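Local coordinates for protein bacilliredoxin BrxA (Bacillus subtilis, PDB 3FHK) that removes bacillithiol from S-bacillithiolated proteins as a dithiol bacilliredoxin with a CXC active-site motif, and shows protein disulfide isomerase activity, at residues A111-G115 with K116-H120. The protein carries 2 engineered substitutions. Numbering follows the deposited sequence.
Sequences ALLKG and KEVVH. With SO4 (sulfate ion), chain G.
Leu-112 and His-120 pair across a tight hairpin through their backbones. Leu-112 N donates to His-120 O at 2.8 Å. Leu-112 O takes two donors in return. Val-119 N gives the shorter and straighter bond, 2.8 Å from Leu-112 O with 168° at the hydrogen. His-120 N reaches the same oxygen at 3.3 Å, tilted from the carbonyl plane. Nearer the turn, Lys-114 and Glu-117 exchange two bonds: Lys-114 N to Glu-117 O, and Glu-117 N to Lys-114 O. They close a type II' turn with Gly-115, at positive phi, and Lys-116 at its corners.

The methyls of Val-119 reach back to the other strand. CG2, set between its backbone N and carbonyl carbon (chi1 of CG1 -64°), lies 3.4 Å from Leu-112 O. Its apolar neighbour is Leu-112 CD1. Val-119 CG1 rests 3.7 Å from Lys-114 CB. Leu-113 CD1 touches Val-118 CG2 at 3.9 Å, the two side chains crossing at a slant.

The imidazole of His-120 is held at two nitrogens. ND1 binds sulfate O1 at 2.9 Å, in the ring plane, and NE2 bonds to Asn-138 of helix 132-146. The sulfate, probably from the crystallisation liquor, is also bound by His-146. A leucine in place of His-120 would probably leave Asn-138 OD1 without this donor and weaken the hold on the sulfate.

Backbone bonds from Ala-111 to Val-50 and Leu-113 to Thr-48 tie strand 109-114 to strand 47-53; Gly-115 in the turn bonds to Gly-46 just before that strand. With two residues, Val-119 and His-120, set against the one residue Leu-112, the outer strand carries a classic beta bulge in the antiparallel hairpin that ends the central sheet of this thioredoxin-superfamily fold.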
loop_
_atom_site.group_PDB
_atom_site.type_symbol
_atom_site.label_atom_id
_atom_site.label_comp_id
_atom_site.label_asym_id
_atom_site.label_seq_id
_atom_site.Cartn_x
_atom_site.Cartn_y
_atom_site.Cartn_z
ATOM N N ALA A 111 -15.728 12.155 -29.340
ATOM C CA ALA A 111 -16.758 12.855 -30.083
ATOM C C ALA A 111 -16.173 13.889 -31.030
ATOM O O ALA A 111 -15.263 14.641 -30.668
ATOM C CB ALA A 111 -17.779 13.511 -29.137
ATOM N N LEU A 112 -16.703 13.890 -32.253
ATOM C CA LEU A 112 -16.491 14.953 -33.219
ATOM C C LEU A 112 -17.655 15.938 -33.077
ATOM O O LEU A 112 -18.826 15.558 -33.227
ATOM C CB LEU A 112 -16.474 14.382 -34.639
ATOM C CG LEU A 112 -15.466 14.933 -35.658
ATOM C CD1 LEU A 112 -16.029 14.874 -37.073
ATOM C CD2 LEU A 112 -15.019 16.348 -35.330
ATOM N N LEU A 113 -17.332 17.193 -32.774
ATOM C CA LEU A 113 -18.335 18.252 -32.634
ATOM C C LEU A 113 -18.340 19.196 -33.821
ATOM O O LEU A 113 -17.315 19.412 -34.461
ATOM C CB LEU A 113 -18.024 19.110 -31.410
ATOM C CG LEU A 113 -18.397 18.648 -30.005
ATOM C CD1 LEU A 113 -18.491 17.141 -29.906
ATOM C CD2 LEU A 113 -17.378 19.209 -29.030
ATOM N N LYS A 114 -19.507 19.761 -34.104
ATOM C CA LYS A 114 -19.619 20.969 -34.909
ATOM C C LYS A 114 -20.253 21.955 -33.942
ATOM O O LYS A 114 -21.327 21.682 -33.404
ATOM C CB LYS A 114 -20.521 20.734 -36.120
ATOM C CG LYS A 114 -20.825 21.978 -36.944
ATOM C CD LYS A 114 -20.027 22.028 -38.243
ATOM C CE LYS A 114 -18.593 22.483 -38.014
ATOM N NZ LYS A 114 -17.807 22.590 -39.284
ATOM N N GLY A 115 -19.583 23.075 -33.683
ATOM C CA GLY A 115 -19.937 23.901 -32.543
ATOM C C GLY A 115 -19.856 23.040 -31.291
ATOM O O GLY A 115 -18.833 22.399 -31.034
ATOM N N LYS A 116 -20.933 22.993 -30.517
ATOM C CA LYS A 116 -20.978 22.092 -29.366
ATOM C C LYS A 116 -21.915 20.892 -29.590
ATOM O O LYS A 116 -22.269 20.180 -28.652
ATOM C CB LYS A 116 -21.341 22.850 -28.088
ATOM C CG LYS A 116 -22.683 23.545 -28.131
ATOM C CD LYS A 116 -22.957 24.319 -26.844
ATOM C CE LYS A 116 -24.428 24.719 -26.747
ATOM N NZ LYS A 116 -24.764 25.307 -25.415
ATOM N N GLU A 117 -22.297 20.667 -30.842
ATOM C CA GLU A 117 -23.157 19.544 -31.193
ATOM C C GLU A 117 -22.342 18.354 -31.704
ATOM O O GLU A 117 -21.470 18.518 -32.553
ATOM C CB GLU A 117 -24.160 19.963 -32.273
ATOM C CG GLU A 117 -24.942 18.784 -32.849
ATOM C CD GLU A 117 -25.614 19.097 -34.180
ATOM O OE1 GLU A 117 -26.863 19.027 -34.242
ATOM O OE2 GLU A 117 -24.900 19.413 -35.161
ATOM N N VAL A 118 -22.634 17.161 -31.198
ATOM C CA VAL A 118 -21.981 15.947 -31.687
ATOM C C VAL A 118 -22.430 15.621 -33.106
ATOM O O VAL A 118 -23.625 15.564 -33.381
ATOM C CB VAL A 118 -22.273 14.752 -30.766
ATOM C CG1 VAL A 118 -21.643 13.463 -31.321
ATOM C CG2 VAL A 118 -21.754 15.040 -29.354
ATOM N N VAL A 119 -21.476 15.442 -34.018
ATOM C CA VAL A 119 -21.814 14.995 -35.367
ATOM C C VAL A 119 -21.257 13.597 -35.636
ATOM O O VAL A 119 -21.601 12.952 -36.627
ATOM C CB VAL A 119 -21.333 15.981 -36.456
ATOM C CG1 VAL A 119 -22.048 17.324 -36.330
ATOM C CG2 VAL A 119 -19.790 16.146 -36.420
ATOM N N HIS A 120 -20.383 13.130 -34.758
ATOM C CA HIS A 120 -19.924 11.750 -34.841
ATOM C C HIS A 120 -19.410 11.280 -33.492
ATOM O O HIS A 120 -18.676 11.990 -32.823
ATOM C CB HIS A 120 -18.848 11.572 -35.911
ATOM C CG HIS A 120 -18.490 10.141 -36.156
ATOM N ND1 HIS A 120 -19.268 9.303 -36.929
ATOM C CD2 HIS A 120 -17.458 9.389 -35.707
ATOM C CE1 HIS A 120 -18.721 8.101 -36.955
ATOM N NE2 HIS A 120 -17.623 8.124 -36.228
HETATM S S SO4 G . -21.448 9.960 -39.452
HETATM O O1 SO4 G . -21.936 9.610 -38.119
HETATM O O2 SO4 G . -20.975 8.737 -40.097
HETATM O O3 SO4 G . -22.522 10.536 -40.261
HETATM O O4 SO4 G . -20.366 10.934 -39.334
#